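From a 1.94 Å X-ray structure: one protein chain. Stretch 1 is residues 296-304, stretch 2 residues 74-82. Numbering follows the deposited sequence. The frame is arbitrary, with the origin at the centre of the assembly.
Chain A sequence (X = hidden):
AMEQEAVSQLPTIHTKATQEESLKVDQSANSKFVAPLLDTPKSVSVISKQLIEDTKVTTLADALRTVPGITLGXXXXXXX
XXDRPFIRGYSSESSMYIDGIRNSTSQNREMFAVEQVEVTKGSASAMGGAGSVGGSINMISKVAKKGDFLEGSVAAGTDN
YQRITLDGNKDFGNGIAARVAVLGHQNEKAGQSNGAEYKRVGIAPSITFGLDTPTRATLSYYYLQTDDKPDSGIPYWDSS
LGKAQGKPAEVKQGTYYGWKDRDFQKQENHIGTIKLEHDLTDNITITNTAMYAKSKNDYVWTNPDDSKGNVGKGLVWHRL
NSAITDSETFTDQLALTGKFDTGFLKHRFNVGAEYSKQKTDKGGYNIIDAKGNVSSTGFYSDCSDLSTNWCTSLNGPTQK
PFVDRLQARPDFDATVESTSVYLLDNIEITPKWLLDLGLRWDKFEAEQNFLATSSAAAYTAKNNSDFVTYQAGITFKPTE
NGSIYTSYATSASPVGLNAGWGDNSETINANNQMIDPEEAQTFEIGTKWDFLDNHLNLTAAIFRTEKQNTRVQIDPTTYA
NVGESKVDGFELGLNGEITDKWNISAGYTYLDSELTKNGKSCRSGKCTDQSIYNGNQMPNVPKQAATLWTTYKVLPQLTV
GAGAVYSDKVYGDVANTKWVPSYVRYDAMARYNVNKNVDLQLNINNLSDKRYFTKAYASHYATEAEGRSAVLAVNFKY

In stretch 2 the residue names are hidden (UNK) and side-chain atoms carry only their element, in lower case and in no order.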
# COMPACT_ATOMS: atom_id res chain seq x y z
N LYS A 296 3.22 4.40 15.87
CA LYS A 296 3.98 5.64 16.03
C LYS A 296 4.85 5.91 14.83
O LYS A 296 5.38 4.99 14.22
CB LYS A 296 4.85 5.56 17.29
CG LYS A 296 4.02 5.28 18.53
CD LYS A 296 4.85 5.16 19.81
CE LYS A 296 5.46 6.48 20.19
NZ LYS A 296 5.68 6.59 21.66
N ASN A 297 5.00 7.19 14.50
CA ASN A 297 5.83 7.62 13.40
C ASN A 297 6.47 8.93 13.81
O ASN A 297 5.79 9.84 14.32
CB ASN A 297 4.93 7.78 12.15
CG ASN A 297 5.70 7.89 10.84
OD1 ASN A 297 6.91 7.57 10.72
ND2 ASN A 297 4.96 8.30 9.80
N ASP A 298 7.77 9.03 13.61
CA ASP A 298 8.53 10.19 14.06
C ASP A 298 9.61 10.41 13.01
O ASP A 298 10.47 9.55 12.83
CB ASP A 298 9.15 9.89 15.43
CG ASP A 298 9.86 11.08 16.05
OD1 ASP A 298 9.80 12.20 15.52
OD2 ASP A 298 10.49 10.89 17.11
N TYR A 299 9.51 11.50 12.26
CA TYR A 299 10.37 11.68 11.13
C TYR A 299 10.71 13.12 10.77
O TYR A 299 9.93 14.06 11.02
CB TYR A 299 9.82 10.97 9.89
CG TYR A 299 8.57 11.56 9.29
CD1 TYR A 299 8.61 12.72 8.53
CD2 TYR A 299 7.35 10.92 9.46
CE1 TYR A 299 7.46 13.24 7.96
CE2 TYR A 299 6.19 11.45 8.91
CZ TYR A 299 6.24 12.61 8.16
OH TYR A 299 5.07 13.13 7.64
N VAL A 300 11.88 13.25 10.17
CA VAL A 300 12.36 14.46 9.50
C VAL A 300 13.05 14.01 8.22
O VAL A 300 13.97 13.19 8.26
CB VAL A 300 13.41 15.22 10.36
CG1 VAL A 300 14.09 16.30 9.53
CG2 VAL A 300 12.74 15.82 11.58
N TRP A 301 12.59 14.49 7.08
CA TRP A 301 13.22 14.14 5.81
C TRP A 301 13.27 15.34 4.87
O TRP A 301 12.61 16.38 5.11
CB TRP A 301 12.59 12.90 5.14
CG TRP A 301 11.24 13.09 4.73
CD1 TRP A 301 10.10 12.91 5.50
CD2 TRP A 301 10.78 13.57 3.45
NE1 TRP A 301 8.99 13.26 4.77
CE2 TRP A 301 9.37 13.66 3.51
CE3 TRP A 301 11.42 13.95 2.26
CZ2 TRP A 301 8.59 14.10 2.43
CZ3 TRP A 301 10.65 14.37 1.19
CH2 TRP A 301 9.26 14.46 1.28
N THR A 302 14.06 15.20 3.81
CA THR A 302 14.38 16.32 2.95
C THR A 302 13.67 16.30 1.63
O THR A 302 13.78 15.33 0.85
CB THR A 302 15.90 16.38 2.67
OG1 THR A 302 16.60 16.57 3.90
CG2 THR A 302 16.21 17.50 1.71
N ASN A 303 12.96 17.39 1.35
CA ASN A 303 12.46 17.69 0.00
C ASN A 303 13.61 18.41 -0.75
O ASN A 303 14.09 19.46 -0.30
CB ASN A 303 11.19 18.54 0.13
CG ASN A 303 10.70 19.15 -1.19
OD1 ASN A 303 11.43 19.30 -2.18
ND2 ASN A 303 9.45 19.59 -1.16
N PRO A 304 14.07 17.84 -1.88
CA PRO A 304 15.22 18.45 -2.60
C PRO A 304 14.82 19.74 -3.34
O PRO A 304 14.25 19.71 -4.44
CB PRO A 304 15.63 17.34 -3.56
CG PRO A 304 14.32 16.69 -3.91
CD PRO A 304 13.56 16.66 -2.60
N UNK A 74 4.22 9.57 -3.01
CA UNK A 74 5.28 10.10 -2.17
C UNK A 74 4.71 11.04 -1.13
O UNK A 74 3.55 11.47 -1.23
c UNK A 74 6.30 10.83 -3.01
N UNK A 75 5.53 11.35 -0.13
CA UNK A 75 5.17 12.28 0.92
C UNK A 75 5.55 13.72 0.66
O UNK A 75 6.30 14.02 -0.26
N UNK A 76 5.03 14.61 1.49
CA UNK A 76 5.45 16.01 1.43
C UNK A 76 5.19 16.68 2.76
O UNK A 76 5.28 16.03 3.80
c UNK A 76 5.68 17.84 -0.32
o UNK A 76 4.58 19.74 -1.30
o UNK A 76 5.01 19.81 0.85
c UNK A 76 4.78 16.77 0.28
c UNK A 76 5.04 19.23 -0.26
N UNK A 77 4.96 17.99 2.77
CA UNK A 77 4.83 18.71 4.01
C UNK A 77 3.57 18.36 4.79
O UNK A 77 3.59 18.38 6.02
N UNK A 78 2.51 18.04 4.07
CA UNK A 78 1.21 17.76 4.66
C UNK A 78 0.73 16.34 4.55
O UNK A 78 -0.44 16.06 4.80
N UNK A 79 1.61 15.41 4.16
CA UNK A 79 1.24 14.01 4.17
C UNK A 79 2.43 13.10 4.34
O UNK A 79 3.49 13.39 3.80
c UNK A 79 0.48 13.64 2.91
c UNK A 79 1.35 13.65 1.67
o UNK A 79 1.82 14.70 1.23
n UNK A 79 1.51 12.48 1.07
N UNK A 80 2.27 12.01 5.11
CA UNK A 80 3.42 11.20 5.49
C UNK A 80 4.01 10.42 4.34
O UNK A 80 3.36 10.24 3.29
c UNK A 80 1.40 10.16 6.24
c UNK A 80 1.03 11.52 5.73
c UNK A 80 2.86 10.26 6.57
N UNK A 81 5.25 9.98 4.53
CA UNK A 81 6.05 9.39 3.46
C UNK A 81 6.08 7.86 3.54
O UNK A 81 7.11 7.25 3.25
o UNK A 81 7.53 8.96 5.79
n UNK A 81 9.50 9.64 4.92
c UNK A 81 8.17 9.47 4.86
c UNK A 81 7.48 9.91 3.56
N UNK A 82 4.97 7.23 3.96
CA UNK A 82 4.94 5.77 4.10
C UNK A 82 4.39 5.08 2.85
O UNK A 82 4.46 5.63 1.75
O HOH W 1 5.33 15.90 6.67
O HOH W 2 6.11 13.49 4.64
O HOH W 3 5.64 7.29 7.16

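Position 74 carries a single carbon beyond CA, with nothing attached to it, and no atom of it comes within reach of the strand 296-304; one carbon alone is Ala-74. Position 75 has no side-chain atoms. Its carbonyl O lies 3.4 Å from CH2 of Trp-301, at the edge of the indole, and an ideal CB would fall 2.7 Å from the CA of position 81, so the fold itself leaves no room for one: Gly-75.

Position 76 holds three carbons in a row, the last bearing two oxygens. The chain leaves CA away from the strand, yet its second carbon still lies 4.2 Å from ND2 of Asn-303, and the backbone N sits 3.7 Å from CZ2 of Trp-301. A carboxylate on two carbons is Glu-76. Position 77 has no side chain, and its backbone N donates to OE1 of Glu-76 at 2.6 Å; a CB here would strike that same oxygen, at 2.9 Å. It is Gly-77. Position 78 is also bare, although a CB would fit, so the absence of atoms alone identifies Gly-78.

Position 79 shows two carbons, the second carrying one oxygen and one nitrogen: a short amide, Asn-79. Its CA-to-CB bond points away from the strand, and the amide works inside the loop, ND2 donating to O of Ala-74 at 3.2 Å, while its own carbonyl O accepts from N of Glu-76 at 3.0 Å. At position 80 three carbons close a ring onto the backbone N. CA lies 3.3 Å from OH of Tyr-299 and CB 4.2 Å from CE2 of Tyr-299; this is Pro-80.

Position 81 shows two carbons, the second carrying one oxygen and one nitrogen, and its CA-to-CB bond points toward the strand. The nitrogen lies over one face of the Trp-301 ring, 3.4 Å from CD1 of Trp-301, and the oxygen over a face of the Tyr-299 ring, 4.2 Å from CD2 of Tyr-299. This is Asn-81. Position 82 has no side-chain atoms and barely meets the strand: Gly-82.

The rule here is shape plus water. No direct hydrogen bond joins the stretches; alternate strand residues, Asn-297 to Asn-303, face the loop, and three waters bridge the remaining gaps. Water 1 links O of Glu-76 and OH of Tyr-299, both at 2.9 Å. Water 2 accepts from NE1 of Trp-301 at 2.9 Å and donates to O of Asn-79 at 2.8 Å. Water 3 accepts from ND2 of Asn-297 and donates to OD1 of Asn-81, each at 2.9 Å. Two aromatic rings thus supply surface, and the loop answers with backbone, the ring of Pro-80 and one well-placed amide.

Stretch 2, residues 74-82: AGEGGNPNG
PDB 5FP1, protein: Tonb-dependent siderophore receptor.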